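Local coordinates for protein phosphatidylserine synthase (Haemophilus influenzae, PDB 3HSI) that probably acts as an enzyme of the phospholipase D superfamily, with PLD-like motif regions in both halves of one chain, at residues V152-A157 / N393-Y398; R174-T179 / E409-Q414; E302-D307 / N361-K366. One frame throughout, in Å; residues are numbered along the deposited sequence.

Interaction 1. Residues V152-A157 / N393-Y398; sequences VLYSGA and NGLLIY
The Tyr-154 ring takes Leu-395 over one face and Asn-393 at its edge. Leu-395 CG sits 4.0 Å above the ring plane, offset toward the rim. Its CD1 lies past the rim on that face, beside the CG-CD1 bond of the ring and 3.8 Å from Tyr-154 CD1. At the edge, Asn-393 ND2 lies in the ring plane, 3.9 Å from Tyr-154 CE1.

The hydroxyl makes the polar contact. Tyr-154 OH donates to Asn-393 OD1 at 2.8 Å. The donor stands above the carbonyl plane, 58° out of it, so the bond does not follow a lone pair. Ring and amide planes are 36° apart. The two side chains reach toward each other from the two strands. Tyr-154 CG is anti to the backbone N (chi1 -167°), which carries the ring across toward the other strand. The CG of Asn-393 stands between its backbone N and carbonyl carbon, and this brings the amide back to the hydroxyl. Leu-395 runs alongside the ring, headed the other way.

Strands 151-155 and 391-398 belong to different sheets. The axes of the two short strand segments come no nearer than 9.2 Å, so side chains and not backbone bonds join them here. Leu-183 of helix 181-195 and Ile-178 also pack on Leu-395.

All the touching residues are buried, so their polar atoms need partners. Asn-393 OD1 also accepts from Lys-144 N, and ND2 bonds to Tyr-232 OH. These partners are consistent with the modelled orientation of the amide. Lys-144 belongs to the H-x-K sequence of the PLD active-site motif. One amide oxygen thus takes both the tyrosine hydroxyl and the motif backbone, which links that motif to the PLD-like region.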
loop_
_atom_site.group_PDB
_atom_site.type_symbol
_atom_site.label_atom_id
_atom_site.label_comp_id
_atom_site.label_asym_id
_atom_site.label_seq_id
_atom_site.Cartn_x
_atom_site.Cartn_y
_atom_site.Cartn_z
ATOM N N VAL C 152 1.248 11.037 -32.200
ATOM C CA VAL C 152 1.452 10.267 -30.984
ATOM C C VAL C 152 2.297 9.011 -31.257
ATOM O O VAL C 152 1.976 8.218 -32.143
ATOM C CB VAL C 152 0.137 9.890 -30.302
ATOM C CG1 VAL C 152 0.400 9.015 -29.093
ATOM C CG2 VAL C 152 -0.612 11.140 -29.846
ATOM N N LEU C 153 3.380 8.845 -30.491
ATOM C CA LEU C 153 4.121 7.588 -30.486
ATOM C C LEU C 153 3.887 6.954 -29.119
ATOM O O LEU C 153 4.340 7.470 -28.107
ATOM C CB LEU C 153 5.607 7.831 -30.764
ATOM C CG LEU C 153 6.514 6.618 -31.017
ATOM C CD1 LEU C 153 6.017 5.753 -32.196
ATOM C CD2 LEU C 153 7.980 7.043 -31.283
ATOM N N TYR C 154 3.144 5.858 -29.097
ATOM C CA TYR C 154 2.740 5.247 -27.840
ATOM C C TYR C 154 3.483 3.930 -27.632
ATOM O O TYR C 154 3.528 3.090 -28.535
ATOM C CB TYR C 154 1.224 5.033 -27.803
ATOM C CG TYR C 154 0.694 4.698 -26.418
ATOM C CD1 TYR C 154 0.200 5.698 -25.574
ATOM C CD2 TYR C 154 0.706 3.366 -25.938
ATOM C CE1 TYR C 154 -0.267 5.386 -24.290
ATOM C CE2 TYR C 154 0.252 3.055 -24.679
ATOM C CZ TYR C 154 -0.238 4.068 -23.854
ATOM O OH TYR C 154 -0.681 3.745 -22.590
ATOM N N SER C 155 4.036 3.744 -26.436
ATOM C CA SER C 155 4.779 2.536 -26.120
ATOM C C SER C 155 5.014 2.398 -24.625
ATOM O O SER C 155 5.116 3.402 -23.900
ATOM C CB SER C 155 6.154 2.554 -26.788
ATOM O OG SER C 155 6.825 1.352 -26.490
ATOM N N GLY C 156 5.154 1.159 -24.175
ATOM C CA GLY C 156 5.495 0.914 -22.760
ATOM C C GLY C 156 6.972 1.200 -22.462
ATOM O O GLY C 156 7.383 1.175 -21.307
ATOM N N ALA C 157 7.755 1.499 -23.510
ATOM C CA ALA C 157 9.235 1.579 -23.427
ATOM C C ALA C 157 9.710 2.861 -22.761
ATOM O O ALA C 157 9.131 3.930 -22.989
ATOM C CB ALA C 157 9.841 1.497 -24.816
ATOM N N ASN C 393 -2.061 4.803 -18.118
ATOM C CA ASN C 393 -2.997 5.223 -19.147
ATOM C C ASN C 393 -3.188 4.178 -20.261
ATOM O O ASN C 393 -2.576 3.112 -20.233
ATOM C CB ASN C 393 -2.678 6.619 -19.673
ATOM C CG ASN C 393 -1.440 6.653 -20.568
ATOM O OD1 ASN C 393 -0.628 5.725 -20.574
ATOM N ND2 ASN C 393 -1.288 7.752 -21.315
ATOM N N GLY C 394 -4.061 4.480 -21.212
ATOM C CA GLY C 394 -4.323 3.582 -22.308
ATOM C C GLY C 394 -4.986 4.256 -23.492
ATOM O O GLY C 394 -5.689 5.273 -23.347
ATOM N N LEU C 395 -4.732 3.701 -24.674
ATOM C CA LEU C 395 -5.528 4.041 -25.839
ATOM C C LEU C 395 -6.363 2.802 -26.157
ATOM O O LEU C 395 -5.828 1.744 -26.531
ATOM C CB LEU C 395 -4.639 4.459 -27.018
ATOM C CG LEU C 395 -3.628 5.580 -26.742
ATOM C CD1 LEU C 395 -2.697 5.862 -27.963
ATOM C CD2 LEU C 395 -4.351 6.877 -26.292
ATOM N N LEU C 396 -7.664 2.925 -25.961
ATOM C CA LEU C 396 -8.570 1.874 -26.382
ATOM C C LEU C 396 -8.988 2.101 -27.814
ATOM O O LEU C 396 -9.709 3.051 -28.124
ATOM C CB LEU C 396 -9.806 1.739 -25.472
ATOM C CG LEU C 396 -10.764 0.595 -25.867
ATOM C CD1 LEU C 396 -10.091 -0.803 -25.745
ATOM C CD2 LEU C 396 -12.074 0.615 -25.055
ATOM N N ILE C 397 -8.530 1.211 -28.688
ATOM C CA ILE C 397 -8.972 1.214 -30.072
ATOM C C ILE C 397 -10.225 0.320 -30.255
ATOM O O ILE C 397 -10.249 -0.835 -29.856
ATOM C CB ILE C 397 -7.846 0.746 -31.019
ATOM C CG1 ILE C 397 -6.657 1.711 -30.921
ATOM C CG2 ILE C 397 -8.360 0.655 -32.414
ATOM C CD1 ILE C 397 -5.399 1.209 -31.552
ATOM N N TYR C 398 -11.260 0.906 -30.833
ATOM C CA TYR C 398 -12.477 0.209 -31.212
ATOM C C TYR C 398 -12.504 0.070 -32.738
ATOM O O TYR C 398 -12.474 1.072 -33.466
ATOM C CB TYR C 398 -13.672 1.017 -30.737
ATOM C CG TYR C 398 -15.027 0.391 -31.012
ATOM C CD1 TYR C 398 -15.264 -0.967 -30.751
ATOM C CD2 TYR C 398 -16.090 1.179 -31.465
ATOM C CE1 TYR C 398 -16.525 -1.540 -30.992
ATOM C CE2 TYR C 398 -17.351 0.626 -31.710
ATOM C CZ TYR C 398 -17.552 -0.730 -31.475
ATOM O OH TYR C 398 -18.778 -1.265 -31.693
#

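Interaction 2. Residues R174-T179 / E409-Q414; sequences RYQKIT and EKEQNQ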
loop_
_atom_site.group_PDB
_atom_site.type_symbol
_atom_site.label_atom_id
_atom_site.label_comp_id
_atom_site.label_asym_id
_atom_site.label_seq_id
_atom_site.Cartn_x
_atom_site.Cartn_y
_atom_site.Cartn_z
ATOM N N ARG C 174 5.944 -2.943 -27.448
ATOM C CA ARG C 174 5.104 -2.632 -28.596
ATOM C C ARG C 174 5.116 -1.151 -28.860
ATOM O O ARG C 174 5.310 -0.377 -27.946
ATOM C CB ARG C 174 3.673 -3.064 -28.343
ATOM C CG ARG C 174 3.470 -4.533 -28.443
ATOM C CD ARG C 174 2.067 -4.868 -28.018
ATOM N NE ARG C 174 1.075 -4.492 -29.019
ATOM C CZ ARG C 174 -0.193 -4.196 -28.739
ATOM N NH1 ARG C 174 -0.628 -4.202 -27.487
ATOM N NH2 ARG C 174 -1.039 -3.926 -29.718
ATOM N N TYR C 175 4.928 -0.749 -30.120
ATOM C CA TYR C 175 5.079 0.660 -30.483
ATOM C C TYR C 175 4.026 1.016 -31.504
ATOM O O TYR C 175 3.936 0.372 -32.554
ATOM C CB TYR C 175 6.491 0.932 -31.078
ATOM C CG TYR C 175 7.560 0.045 -30.471
ATOM C CD1 TYR C 175 8.258 0.434 -29.333
ATOM C CD2 TYR C 175 7.820 -1.214 -31.000
ATOM C CE1 TYR C 175 9.231 -0.382 -28.775
ATOM C CE2 TYR C 175 8.779 -2.053 -30.435
ATOM C CZ TYR C 175 9.469 -1.642 -29.325
ATOM O OH TYR C 175 10.392 -2.501 -28.774
ATOM N N GLN C 176 3.230 2.038 -31.202
ATOM C CA GLN C 176 2.224 2.492 -32.143
ATOM C C GLN C 176 2.380 3.967 -32.444
ATOM O O GLN C 176 2.462 4.802 -31.540
ATOM C CB GLN C 176 0.819 2.210 -31.647
ATOM C CG GLN C 176 0.517 0.754 -31.575
ATOM C CD GLN C 176 1.031 0.146 -30.295
ATOM O OE1 GLN C 176 1.169 0.840 -29.285
ATOM N NE2 GLN C 176 1.330 -1.148 -30.325
ATOM N N LYS C 177 2.412 4.267 -33.731
ATOM C CA LYS C 177 2.465 5.634 -34.198
ATOM C C LYS C 177 1.086 6.051 -34.735
ATOM O O LYS C 177 0.530 5.401 -35.628
ATOM C CB LYS C 177 3.553 5.791 -35.282
ATOM C CG LYS C 177 4.085 7.204 -35.352
ATOM C CD LYS C 177 4.276 7.683 -36.747
ATOM C CE LYS C 177 5.218 6.851 -37.513
ATOM N NZ LYS C 177 5.624 7.627 -38.715
ATOM N N ILE C 178 0.515 7.096 -34.132
ATOM C CA ILE C 178 -0.771 7.626 -34.550
ATOM C C ILE C 178 -0.672 9.111 -34.871
ATOM O O ILE C 178 -0.398 9.950 -34.004
ATOM C CB ILE C 178 -1.894 7.395 -33.496
ATOM C CG1 ILE C 178 -2.040 5.917 -33.177
ATOM C CG2 ILE C 178 -3.226 7.912 -34.018
ATOM C CD1 ILE C 178 -2.418 5.654 -31.710
ATOM N N THR C 179 -0.878 9.402 -36.138
ATOM C CA THR C 179 -0.921 10.750 -36.650
ATOM C C THR C 179 -2.367 11.273 -36.578
ATOM O O THR C 179 -3.195 10.955 -37.425
ATOM C CB THR C 179 -0.427 10.766 -38.095
ATOM O OG1 THR C 179 0.933 10.276 -38.129
ATOM C CG2 THR C 179 -0.446 12.178 -38.626
ATOM N N GLU C 409 -2.963 -8.443 -36.890
ATOM C CA GLU C 409 -2.456 -9.805 -37.012
ATOM C C GLU C 409 -0.980 -9.832 -37.378
ATOM O O GLU C 409 -0.246 -10.691 -36.937
ATOM C CB GLU C 409 -3.265 -10.612 -38.037
ATOM C CG GLU C 409 -3.077 -12.105 -37.820
ATOM C CD GLU C 409 -3.378 -12.920 -39.049
ATOM O OE1 GLU C 409 -2.964 -12.521 -40.175
ATOM O OE2 GLU C 409 -4.041 -13.965 -38.883
ATOM N N LYS C 410 -0.561 -8.897 -38.214
ATOM C CA LYS C 410 0.839 -8.755 -38.558
ATOM C C LYS C 410 1.703 -8.480 -37.311
ATOM O O LYS C 410 2.746 -9.122 -37.119
ATOM C CB LYS C 410 1.001 -7.639 -39.578
ATOM C CG LYS C 410 2.438 -7.232 -39.814
ATOM C CD LYS C 410 2.482 -6.133 -40.867
ATOM C CE LYS C 410 3.665 -6.296 -41.785
ATOM N NZ LYS C 410 4.910 -5.965 -41.063
ATOM N N GLU C 411 1.276 -7.541 -36.469
ATOM C CA GLU C 411 1.980 -7.270 -35.219
ATOM C C GLU C 411 1.938 -8.517 -34.336
ATOM O O GLU C 411 2.951 -8.888 -33.739
ATOM C CB GLU C 411 1.413 -6.028 -34.453
ATOM C CG GLU C 411 2.258 -5.666 -33.194
ATOM C CD GLU C 411 1.527 -4.809 -32.116
ATOM O OE1 GLU C 411 0.330 -5.017 -31.854
ATOM O OE2 GLU C 411 2.160 -3.919 -31.510
ATOM N N GLN C 412 0.797 -9.194 -34.275
ATOM C CA GLN C 412 0.713 -10.355 -33.361
ATOM C C GLN C 412 1.613 -11.519 -33.845
ATOM O O GLN C 412 2.183 -12.228 -33.032
ATOM C CB GLN C 412 -0.729 -10.831 -33.211
ATOM C CG GLN C 412 -1.575 -10.064 -32.182
ATOM C CD GLN C 412 -3.059 -10.504 -32.233
ATOM O OE1 GLN C 412 -3.447 -11.234 -33.117
ATOM N NE2 GLN C 412 -3.870 -10.032 -31.311
ATOM N N ASN C 413 1.720 -11.702 -35.170
ATOM C CA ASN C 413 2.582 -12.738 -35.733
ATOM C C ASN C 413 4.062 -12.438 -35.544
ATOM O O ASN C 413 4.848 -13.355 -35.364
ATOM C CB ASN C 413 2.279 -12.997 -37.217
ATOM C CG ASN C 413 1.034 -13.865 -37.411
ATOM O OD1 ASN C 413 0.662 -14.631 -36.512
ATOM N ND2 ASN C 413 0.369 -13.722 -38.553
ATOM N N GLN C 414 4.437 -11.155 -35.617
ATOM C CA GLN C 414 5.790 -10.748 -35.270
ATOM C C GLN C 414 6.062 -11.083 -33.803
ATOM O O GLN C 414 7.097 -11.679 -33.467
ATOM C CB GLN C 414 6.024 -9.268 -35.522
ATOM C CG GLN C 414 7.485 -8.867 -35.329
ATOM C CD GLN C 414 8.461 -9.788 -36.094
ATOM O OE1 GLN C 414 8.487 -9.815 -37.319
ATOM N NE2 GLN C 414 9.259 -10.546 -35.356
HETATM O O HOH W 1 4.759 -3.024 -32.062
#
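Arg-174 lies crosswise to Glu-411, and the guanidinium takes the carboxylate side-on. NE gives one bond and NH2 the other, one to each oxygen. Arg-174 NE reaches Glu-411 OE2 at 2.8 Å and nearly straight (162°), with the oxygen close to the guanidinium plane. It meets OE2 from above the carboxylate plane. Arg-174 NH2 meets the syn lone pair of Glu-411 OE1 at 2.8 Å, in a more bent bond tilted from the guanidinium plane. The two planes are 58° apart, so this salt bridge is not coplanar. The arginine chain bends at chi3, and this turns its NE edge to the acid. Glu-411 is extended beyond CG and reaches out from the helix.

Gln-176 too lies athwart Glu-411, with amide and carboxylate planes 85° apart. Its NE2 makes a weak bond to Glu-411 OE2 at 3.1 Å. A water accepts from Tyr-175 N and donates to the same OE2. Three donors thus converge on one buried oxygen, which would favour a charged carboxylate. Phe-31 and Trp-369 pack beside the pair. The arrangement is a buried bidentate salt bridge that joins strand 171-179 to helix 405-415 of the PLD-like region.

Interaction 3. Residues E302-D307 / N361-K366; sequences EIIVGD and NTYHLK
Tyr-363 runs along the backbone of residues 304-306 from its CB to its hydroxyl. CB starts the contact 4.0 Å from Gly-306 CA. Gly-306 has no side chain, so its backbone comes right up to the tyrosine. CG is anti to the backbone N (chi1 179°), and this points the ring at the end of strand 300-306. CD2 is next: it lies 3.3 Å from Gly-306 N, which meets the ring obliquely. CE2 follows and touches Val-305 CA at 3.7 Å. Over this face of the ring stands Val-305 C, offset toward the rim. The opposite face has Leu-365 N above it, again toward the rim. The ring therefore lies between strand 300-306 and the backbone just after Tyr-363.

Strand 300-306 runs parallel to its neighbours 273-277 and 351-356 in the sheet of the PLD-like region. The segment 361-366 contains the sequence His-Leu-Lys, which fits the H-x-K signature of the phospholipase D family. Tyr-363 comes just before His-364. The ring thus packs the residue just before this signature against the C-terminal end of strand 300-306. His-364 ND1 is hydrogen-bonded to Asp-173, and Lys-366 NZ to Asn-381 and the carbonyl of Gly-379.

Further out, Tyr-363 CZ is 4.2 Å from Ile-304 CG2. The isoleucine stands roughly perpendicular to the tyrosine and offers its CG2 branch to the tip of the ring. At the end of the side chain, Tyr-363 OH is 3.4 Å from Ile-304 CG2 and 3.1 Å from Ile-304 O. Cys-277 of the neighbouring strand touches both Ile-304 and Tyr-363, and Trp-356 meets the tyrosine ring with its plane turned about 40°.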
loop_
_atom_site.group_PDB
_atom_site.type_symbol
_atom_site.label_atom_id
_atom_site.label_comp_id
_atom_site.label_asym_id
_atom_site.label_seq_id
_atom_site.Cartn_x
_atom_site.Cartn_y
_atom_site.Cartn_z
ATOM N N GLU C 302 -5.421 -16.632 -24.953
ATOM C CA GLU C 302 -4.030 -16.773 -25.282
ATOM C C GLU C 302 -3.223 -15.835 -24.368
ATOM O O GLU C 302 -3.495 -14.661 -24.291
ATOM C CB GLU C 302 -3.820 -16.423 -26.768
ATOM C CG GLU C 302 -2.370 -16.491 -27.191
ATOM C CD GLU C 302 -2.140 -16.078 -28.639
ATOM O OE1 GLU C 302 -3.129 -15.762 -29.360
ATOM O OE2 GLU C 302 -0.956 -16.090 -29.070
ATOM N N ILE C 303 -2.214 -16.355 -23.687
ATOM C CA ILE C 303 -1.402 -15.519 -22.816
ATOM C C ILE C 303 0.035 -15.634 -23.254
ATOM O O ILE C 303 0.544 -16.748 -23.457
ATOM C CB ILE C 303 -1.556 -15.939 -21.332
ATOM C CG1 ILE C 303 -3.044 -15.882 -20.932
ATOM C CG2 ILE C 303 -0.661 -15.039 -20.445
ATOM C CD1 ILE C 303 -3.388 -16.490 -19.524
ATOM N N ILE C 304 0.673 -14.489 -23.461
ATOM C CA ILE C 304 2.045 -14.475 -23.917
ATOM C C ILE C 304 2.880 -13.773 -22.860
ATOM O O ILE C 304 2.649 -12.619 -22.565
ATOM C CB ILE C 304 2.188 -13.720 -25.291
ATOM C CG1 ILE C 304 1.058 -14.139 -26.242
ATOM C CG2 ILE C 304 3.583 -13.962 -25.891
ATOM C CD1 ILE C 304 1.121 -13.533 -27.751
ATOM N N VAL C 305 3.846 -14.482 -22.289
ATOM C CA VAL C 305 4.772 -13.921 -21.303
ATOM C C VAL C 305 6.179 -14.305 -21.688
ATOM O O VAL C 305 6.380 -15.160 -22.550
ATOM C CB VAL C 305 4.491 -14.471 -19.866
ATOM C CG1 VAL C 305 3.210 -13.891 -19.349
ATOM C CG2 VAL C 305 4.412 -15.996 -19.880
ATOM N N GLY C 306 7.153 -13.667 -21.055
ATOM C CA GLY C 306 8.527 -14.048 -21.205
ATOM C C GLY C 306 8.836 -15.315 -20.429
ATOM O O GLY C 306 8.286 -15.558 -19.333
ATOM N N ASP C 307 9.690 -16.136 -21.036
ATOM C CA ASP C 307 10.482 -17.130 -20.308
ATOM C C ASP C 307 11.238 -16.440 -19.176
ATOM O O ASP C 307 11.657 -15.299 -19.336
ATOM C CB ASP C 307 11.510 -17.752 -21.268
ATOM C CG ASP C 307 12.054 -19.094 -20.780
ATOM O OD1 ASP C 307 11.778 -20.124 -21.451
ATOM O OD2 ASP C 307 12.784 -19.132 -19.768
ATOM N N ASN C 361 17.933 -11.567 -24.651
ATOM C CA ASN C 361 17.076 -10.378 -24.759
ATOM C C ASN C 361 15.887 -10.483 -23.814
ATOM O O ASN C 361 15.515 -11.581 -23.409
ATOM C CB ASN C 361 16.664 -10.150 -26.207
ATOM C CG ASN C 361 17.867 -9.939 -27.098
ATOM O OD1 ASN C 361 18.636 -8.991 -26.899
ATOM N ND2 ASN C 361 18.064 -10.833 -28.063
ATOM N N THR C 362 15.322 -9.350 -23.405
ATOM C CA THR C 362 14.261 -9.426 -22.405
ATOM C C THR C 362 12.903 -9.021 -22.997
ATOM O O THR C 362 12.806 -8.406 -24.101
ATOM C CB THR C 362 14.575 -8.607 -21.164
ATOM O OG1 THR C 362 14.796 -7.268 -21.564
ATOM C CG2 THR C 362 15.845 -9.154 -20.396
ATOM N N TYR C 363 11.867 -9.369 -22.254
ATOM C CA TYR C 363 10.514 -9.217 -22.717
ATOM C C TYR C 363 9.734 -8.252 -21.853
ATOM O O TYR C 363 9.579 -8.475 -20.687
ATOM C CB TYR C 363 9.850 -10.586 -22.723
ATOM C CG TYR C 363 8.408 -10.640 -23.148
ATOM C CD1 TYR C 363 8.083 -10.834 -24.476
ATOM C CD2 TYR C 363 7.362 -10.578 -22.202
ATOM C CE1 TYR C 363 6.785 -10.954 -24.882
ATOM C CE2 TYR C 363 6.028 -10.681 -22.601
ATOM C CZ TYR C 363 5.750 -10.881 -23.957
ATOM O OH TYR C 363 4.459 -10.979 -24.436
ATOM N N HIS C 364 9.196 -7.203 -22.458
ATOM C CA HIS C 364 8.392 -6.257 -21.716
ATOM C C HIS C 364 7.095 -5.855 -22.456
ATOM O O HIS C 364 6.730 -4.688 -22.431
ATOM C CB HIS C 364 9.239 -5.016 -21.477
ATOM C CG HIS C 364 8.691 -4.094 -20.437
ATOM N ND1 HIS C 364 8.276 -2.800 -20.729
ATOM C CD2 HIS C 364 8.492 -4.273 -19.106
ATOM C CE1 HIS C 364 7.852 -2.224 -19.616
ATOM N NE2 HIS C 364 7.963 -3.099 -18.623
ATOM N N LEU C 365 6.415 -6.791 -23.115
ATOM C CA LEU C 365 5.184 -6.448 -23.847
ATOM C C LEU C 365 3.961 -6.506 -22.947
ATOM O O LEU C 365 3.828 -7.396 -22.084
ATOM C CB LEU C 365 4.932 -7.397 -25.028
ATOM C CG LEU C 365 5.958 -7.623 -26.114
ATOM C CD1 LEU C 365 5.462 -8.792 -26.954
ATOM C CD2 LEU C 365 6.082 -6.454 -26.970
ATOM N N LYS C 366 3.083 -5.541 -23.169
ATOM C CA LYS C 366 1.766 -5.451 -22.509
ATOM C C LYS C 366 0.755 -5.238 -23.642
ATOM O O LYS C 366 1.056 -4.555 -24.627
ATOM C CB LYS C 366 1.697 -4.227 -21.583
ATOM C CG LYS C 366 2.890 -3.988 -20.640
ATOM C CD LYS C 366 3.838 -2.972 -21.222
ATOM C CE LYS C 366 4.994 -2.704 -20.279
ATOM N NZ LYS C 366 4.644 -2.054 -18.928
#

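In the fold
The centres of interactions 1 and 2 are about 11 Å apart, those of 2 and 3 about 15 Å, and those of 1 and 3 about 18 Å. Along the chain the order is 152-157, 174-179, 302-307, 361-366, 393-398, 409-414. Interactions 1 and 2 therefore cross, and interaction 3 falls within the span of both. Strands 151-155, 171-179 and 362-363 share one sheet; 300-306 and 391-398 belong to the other. Arg-174 lies against Leu-365 and Lys-366, which links interactions 2 and 3. Interactions 1 and 3 join the two sheets. Interaction 2 ties strand 171-179 to helix 405-415, which follows strand 391-398. This probably holds the motif regions of both halves together.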